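Local coordinates for DltD domain-containing protein (PDB 7D78) that probably acts as an alpha/beta-hydrolase thioesterase of polyketide biosynthesis, closing a polyketide chain into a medium-ring lactone, at residues G59-K64 with N99-L104; F189-F194 with Q237-L242. One frame throughout, in Å; residues are numbered along the deposited sequence.

Interaction 1 of 2, residues G59-K64 with N99-L104; sequences GFNCVK and NLIDPL
Asn99 ND2 donates to Asn61 OD1 across 2.9 Å, a nearly straight bond (161° at the hydrogen) that joins, in a buried contact, two loops of the alpha/beta hydrolase fold: the one after strand 51-57 and the one leading into helix 103-118. Asn61 OD1 lies near the amide plane of Asn99, and the donor is tilted slightly from the carbonyl plane of Asn61. The two amides stand 81° apart, so they meet crosswise rather than stacked. Their other ends are also held, Asn61 ND2 by Lys233 O and Asn99 OD1 by Arg231 NE, which fixes both amide flips. A type II turn, closed by Cys62 N to Gly59 O, presents Phe60 and Asn61 together. Phe60 N is hydrogen-bonded to a glycerol, probably from the crystallisation liquor, and the Phe60 side chain lies near, without touching, a probable Ser134-His296-Asp267 triad, consistent with a place beside the active-site pocket. The Phe60 side chain swings away from its own backbone N, and the ring turns a face to Ile101. In one of the two conformers of Ile101, CG2 reaches Phe60 CE1 at 3.8 Å, and Ile101 CD1 lies 3.6 Å from Asn61 CB and 3.9 Å from the Phe60 ring centroid, a CH-pi contact only 13° off the ring normal.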
loop_
_atom_site.group_PDB
_atom_site.type_symbol
_atom_site.label_atom_id
_atom_site.label_comp_id
_atom_site.label_asym_id
_atom_site.label_seq_id
_atom_site.Cartn_x
_atom_site.Cartn_y
_atom_site.Cartn_z
ATOM N N GLY A 59 -19.202 0.321 -0.252
ATOM C CA GLY A 59 -18.439 1.506 -0.587
ATOM C C GLY A 59 -17.744 2.139 0.609
ATOM O O GLY A 59 -17.685 1.595 1.713
ATOM N N PHE A 60 -17.218 3.338 0.363
ATOM C CA PHE A 60 -16.302 4.038 1.258
ATOM C C PHE A 60 -16.953 4.348 2.600
ATOM O O PHE A 60 -17.875 5.164 2.674
ATOM C CB PHE A 60 -15.820 5.316 0.566
ATOM C CG PHE A 60 -14.724 6.052 1.297
ATOM C CD1 PHE A 60 -13.404 5.604 1.245
ATOM C CD2 PHE A 60 -14.999 7.225 1.971
ATOM C CE1 PHE A 60 -12.387 6.305 1.880
ATOM C CE2 PHE A 60 -13.986 7.935 2.609
ATOM C CZ PHE A 60 -12.682 7.472 2.565
ATOM N N ASN A 61 -16.495 3.693 3.664
ATOM C CA ASN A 61 -17.020 3.857 5.024
ATOM C C ASN A 61 -18.467 3.401 5.158
ATOM O O ASN A 61 -19.108 3.702 6.172
ATOM C CB ASN A 61 -16.907 5.310 5.524
ATOM C CG ASN A 61 -16.742 5.391 7.038
ATOM O OD1 ASN A 61 -16.088 4.534 7.642
ATOM N ND2 ASN A 61 -17.340 6.409 7.660
ATOM N N CYS A 62 -19.007 2.684 4.174
ATOM C CA CYS A 62 -20.389 2.229 4.234
ATOM C C CYS A 62 -20.500 0.918 4.995
ATOM O O CYS A 62 -19.551 0.126 5.050
ATOM C CB CYS A 62 -20.966 2.059 2.828
ATOM S SG CYS A 62 -20.969 3.624 1.930
ATOM N N VAL A 63 -21.680 0.692 5.580
ATOM C CA VAL A 63 -21.959 -0.539 6.299
ATOM C C VAL A 63 -22.817 -1.437 5.416
ATOM O O VAL A 63 -23.476 -0.991 4.468
ATOM C CB VAL A 63 -22.626 -0.292 7.682
ATOM C CG1 VAL A 63 -21.651 0.441 8.616
ATOM C CG2 VAL A 63 -23.943 0.480 7.557
ATOM N N LYS A 64 -22.798 -2.733 5.734
ATOM C CA LYS A 64 -23.429 -3.742 4.890
ATOM C C LYS A 64 -24.936 -3.537 4.765
ATOM O O LYS A 64 -25.530 -4.008 3.789
ATOM C CB LYS A 64 -23.124 -5.139 5.453
ATOM C CG LYS A 64 -23.566 -5.320 6.928
ATOM C CD LYS A 64 -22.863 -6.503 7.585
ATOM C CE LYS A 64 -23.390 -6.748 9.007
ATOM N NZ LYS A 64 -23.301 -5.497 9.821
ATOM N N ASN A 99 -12.734 3.097 11.637
ATOM C CA ASN A 99 -12.975 3.816 10.383
ATOM C C ASN A 99 -11.690 4.376 9.792
ATOM O O ASN A 99 -11.655 5.499 9.279
ATOM C CB ASN A 99 -14.013 4.922 10.576
ATOM C CG ASN A 99 -15.256 4.407 11.251
ATOM O OD1 ASN A 99 -15.352 4.413 12.481
ATOM N ND2 ASN A 99 -16.204 3.901 10.452
ATOM N N LEU A 100 -10.627 3.580 9.854
ATOM C CA LEU A 100 -9.396 3.850 9.119
ATOM C C LEU A 100 -9.464 2.995 7.858
ATOM O O LEU A 100 -9.260 1.782 7.907
ATOM C CB LEU A 100 -8.167 3.542 9.971
ATOM C CG LEU A 100 -6.775 3.594 9.303
ATOM C CD1 LEU A 100 -6.675 4.655 8.239
ATOM C CD2 LEU A 100 -5.689 3.828 10.346
ATOM N N ILE A 101 -9.740 3.618 6.722
ATOM C CA ILE A 101 -10.030 2.871 5.503
ATOM C C ILE A 101 -8.734 2.689 4.718
ATOM O O ILE A 101 -8.228 3.630 4.099
ATOM C CB ILE A 101 -11.112 3.563 4.673
ATOM C CG1 ILE A 101 -12.457 3.436 5.394
ATOM C CG2 ILE A 101 -11.204 2.950 3.287
ATOM C CD1 ILE A 101 -13.445 4.487 5.017
ATOM N N ASP A 102 -8.190 1.471 4.760
ATOM C CA ASP A 102 -6.958 1.105 4.070
ATOM C C ASP A 102 -7.381 0.166 2.953
ATOM O O ASP A 102 -7.645 -1.020 3.208
ATOM C CB ASP A 102 -5.964 0.427 5.018
ATOM C CG ASP A 102 -4.631 0.128 4.364
ATOM O OD1 ASP A 102 -4.518 0.231 3.129
ATOM O OD2 ASP A 102 -3.678 -0.203 5.105
ATOM N N PRO A 103 -7.486 0.647 1.713
ATOM C CA PRO A 103 -8.012 -0.214 0.643
ATOM C C PRO A 103 -7.157 -1.437 0.407
ATOM O O PRO A 103 -7.696 -2.501 0.077
ATOM C CB PRO A 103 -8.023 0.714 -0.578
ATOM C CG PRO A 103 -6.943 1.737 -0.257
ATOM C CD PRO A 103 -7.059 1.963 1.217
ATOM N N LEU A 104 -5.835 -1.329 0.584
ATOM C CA LEU A 104 -4.987 -2.503 0.383
ATOM C C LEU A 104 -5.179 -3.532 1.495
ATOM O O LEU A 104 -5.081 -4.737 1.241
ATOM C CB LEU A 104 -3.514 -2.079 0.278
ATOM C CG LEU A 104 -3.173 -1.202 -0.940
ATOM C CD1 LEU A 104 -1.697 -0.815 -0.924
ATOM C CD2 LEU A 104 -3.523 -1.904 -2.252
#

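Interaction 2 of 2, residues F189-F194 with Q237-L242; sequences FMLPPF and QTYQKL
The small two-stranded antiparallel sheet of 190-191 and 234-235 brings this contact together, because strand 234-235 runs on into helix 238-244 and so sets Tyr239 opposite Leu191. The two side chains approach from opposite directions. Leu191 CD1 comes to the edge of the Tyr239 ring, near its plane, 4.0 Å from the phenol OH and 4.2 Å from CE2, a loose apolar touch at the hydroxyl end of the ring. Leu191 CG sits between its backbone N and carbonyl carbon (chi1 73°), which, with an extended chi2, carries CD1 to that edge. Both side chains also rest on Ile234 and Pro201.

In the alpha/beta hydrolase fold this contact lies away from the central eight-stranded sheet, among the segments that follow strand 150-156 and precede strand 259-264. There the polar links between 189-194 and 237-242 run through water. One water donates to Pro193 O at 2.8 Å and lies 2.7 Å from Tyr239 OH, in the plane of the ring, thus tying the end of the phenol to the loop backbone. A second water bridges the backbones at the other end of the contact: it donates to Phe189 O at 3.0 Å and accepts from Gln237 N at 3.1 Å. Beside this bridge, Asp178 of helix 168-183 accepts from Phe189 N through OD1 and from Gln237 NE2 through OD2. Further along helix 238-244, Lys241 NZ forms a salt bridge with Glu108 of the second subunit.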
loop_
_atom_site.group_PDB
_atom_site.type_symbol
_atom_site.label_atom_id
_atom_site.label_comp_id
_atom_site.label_asym_id
_atom_site.label_seq_id
_atom_site.Cartn_x
_atom_site.Cartn_y
_atom_site.Cartn_z
ATOM N N PHE A 189 -6.954 11.777 14.618
ATOM C CA PHE A 189 -7.938 12.783 14.255
ATOM C C PHE A 189 -9.025 12.157 13.380
ATOM O O PHE A 189 -8.729 11.404 12.443
ATOM C CB PHE A 189 -7.254 13.948 13.537
ATOM C CG PHE A 189 -8.188 15.068 13.161
ATOM C CD1 PHE A 189 -8.693 15.922 14.124
ATOM C CD2 PHE A 189 -8.553 15.268 11.838
ATOM C CE1 PHE A 189 -9.545 16.959 13.776
ATOM C CE2 PHE A 189 -9.413 16.301 11.483
ATOM C CZ PHE A 189 -9.906 17.146 12.457
ATOM N N MET A 190 -10.286 12.450 13.704
ATOM C CA MET A 190 -11.444 11.972 12.963
ATOM C C MET A 190 -12.175 13.137 12.305
ATOM O O MET A 190 -12.173 14.262 12.809
ATOM C CB MET A 190 -12.421 11.218 13.872
ATOM C CG MET A 190 -11.787 10.161 14.737
ATOM S SD MET A 190 -11.204 8.788 13.736
ATOM C CE MET A 190 -12.735 7.969 13.301
ATOM N N LEU A 191 -12.829 12.853 11.180
ATOM C CA LEU A 191 -13.631 13.864 10.505
ATOM C C LEU A 191 -14.703 13.164 9.686
ATOM O O LEU A 191 -14.505 12.014 9.276
ATOM C CB LEU A 191 -12.762 14.753 9.604
ATOM C CG LEU A 191 -12.211 14.148 8.294
ATOM C CD1 LEU A 191 -11.647 15.251 7.430
ATOM C CD2 LEU A 191 -11.129 13.099 8.547
ATOM N N PRO A 192 -15.833 13.818 9.426
ATOM C CA PRO A 192 -16.786 13.283 8.453
ATOM C C PRO A 192 -16.136 13.207 7.085
ATOM O O PRO A 192 -15.405 14.129 6.698
ATOM C CB PRO A 192 -17.936 14.312 8.460
ATOM C CG PRO A 192 -17.692 15.191 9.637
ATOM C CD PRO A 192 -16.215 15.167 9.883
ATOM N N PRO A 193 -16.356 12.122 6.335
ATOM C CA PRO A 193 -15.775 12.037 4.983
ATOM C C PRO A 193 -16.256 13.136 4.049
ATOM O O PRO A 193 -15.598 13.396 3.031
ATOM C CB PRO A 193 -16.227 10.659 4.473
ATOM C CG PRO A 193 -16.892 9.971 5.618
ATOM C CD PRO A 193 -17.172 10.948 6.694
ATOM N N PHE A 194 -17.405 13.753 4.341
ATOM C CA PHE A 194 -17.937 14.867 3.563
ATOM C C PHE A 194 -18.575 15.858 4.529
ATOM O O PHE A 194 -19.468 15.482 5.295
ATOM C CB PHE A 194 -18.965 14.388 2.526
ATOM C CG PHE A 194 -18.452 13.294 1.621
ATOM C CD1 PHE A 194 -18.598 11.967 1.971
ATOM C CD2 PHE A 194 -17.826 13.601 0.419
ATOM C CE1 PHE A 194 -18.123 10.955 1.150
ATOM C CE2 PHE A 194 -17.348 12.592 -0.407
ATOM C CZ PHE A 194 -17.502 11.266 -0.036
ATOM N N GLN A 237 -6.046 9.529 8.786
ATOM C CA GLN A 237 -4.960 8.733 8.214
ATOM C C GLN A 237 -5.411 7.888 7.031
ATOM O O GLN A 237 -4.557 7.385 6.289
ATOM C CB GLN A 237 -4.334 7.834 9.281
ATOM C CG GLN A 237 -3.473 8.598 10.294
ATOM C CD GLN A 237 -2.364 9.424 9.632
ATOM O OE1 GLN A 237 -1.752 8.990 8.655
ATOM N NE2 GLN A 237 -2.104 10.617 10.174
ATOM N N THR A 238 -6.725 7.703 6.853
ATOM C CA THR A 238 -7.286 7.143 5.625
ATOM C C THR A 238 -6.634 7.795 4.419
ATOM O O THR A 238 -6.256 7.115 3.460
ATOM C CB THR A 238 -8.803 7.365 5.566
ATOM O OG1 THR A 238 -9.432 6.693 6.661
ATOM C CG2 THR A 238 -9.392 6.870 4.223
ATOM N N TYR A 239 -6.473 9.122 4.478
ATOM C CA TYR A 239 -5.939 9.846 3.334
ATOM C C TYR A 239 -4.485 9.480 3.059
ATOM O O TYR A 239 -4.028 9.591 1.918
ATOM C CB TYR A 239 -6.093 11.344 3.568
ATOM C CG TYR A 239 -7.538 11.779 3.710
ATOM C CD1 TYR A 239 -8.559 11.128 3.012
ATOM C CD2 TYR A 239 -7.882 12.841 4.538
ATOM C CE1 TYR A 239 -9.898 11.538 3.145
ATOM C CE2 TYR A 239 -9.196 13.256 4.675
ATOM C CZ TYR A 239 -10.196 12.615 3.977
ATOM O OH TYR A 239 -11.496 13.056 4.134
ATOM N N GLN A 240 -3.739 9.068 4.089
ATOM C CA GLN A 240 -2.393 8.552 3.857
ATOM C C GLN A 240 -2.440 7.249 3.062
ATOM O O GLN A 240 -1.664 7.056 2.116
ATOM C CB GLN A 240 -1.675 8.349 5.193
ATOM C CG GLN A 240 -0.278 7.732 5.069
ATOM C CD GLN A 240 0.691 8.638 4.333
ATOM O OE1 GLN A 240 0.912 8.499 3.118
ATOM N NE2 GLN A 240 1.261 9.583 5.055
ATOM N N LYS A 241 -3.345 6.340 3.432
ATOM C CA LYS A 241 -3.496 5.098 2.679
ATOM C C LYS A 241 -3.911 5.378 1.240
ATOM O O LYS A 241 -3.435 4.721 0.309
ATOM C CB LYS A 241 -4.521 4.191 3.367
ATOM C CG LYS A 241 -4.278 3.968 4.867
ATOM C CD LYS A 241 -2.841 3.500 5.117
ATOM C CE LYS A 241 -2.521 3.391 6.606
ATOM N NZ LYS A 241 -1.110 2.906 6.818
ATOM N N LEU A 242 -4.800 6.351 1.039
ATOM C CA LEU A 242 -5.228 6.684 -0.315
ATOM C C LEU A 242 -4.108 7.337 -1.113
ATOM O O LEU A 242 -4.088 7.227 -2.344
ATOM C CB LEU A 242 -6.455 7.602 -0.279
ATOM C CG LEU A 242 -7.691 7.026 0.427
ATOM C CD1 LEU A 242 -8.862 7.983 0.284
ATOM C CD2 LEU A 242 -8.045 5.651 -0.156
HETATM O O HOH W 1 -6.148 10.090 11.828
HETATM O O HOH W 2 -13.356 11.843 2.577
#

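In the fold
From the N terminus, the chain leaves strand 51-57, passes through 59-64, makes helix 68-77 and strand 81-86, and returns at 99-104, which runs into helix 103-118; there interaction 1 closes a loop of 34 residues. Interaction 2 closes a later one of 42 residues, from 189-194 through helix 210-220 to 237-242. The two loops follow in series, neither nested nor crossed, yet their centres lie about 10 Å apart. They touch directly: Ile101 N lies 3.1 Å from Thr238 OG1, a probable hydrogen bond, and Leu100 CD1 packs against Thr238 N. Thr238 thus joins the loop before helix 103-118 to the helix that packs on strand 190-191.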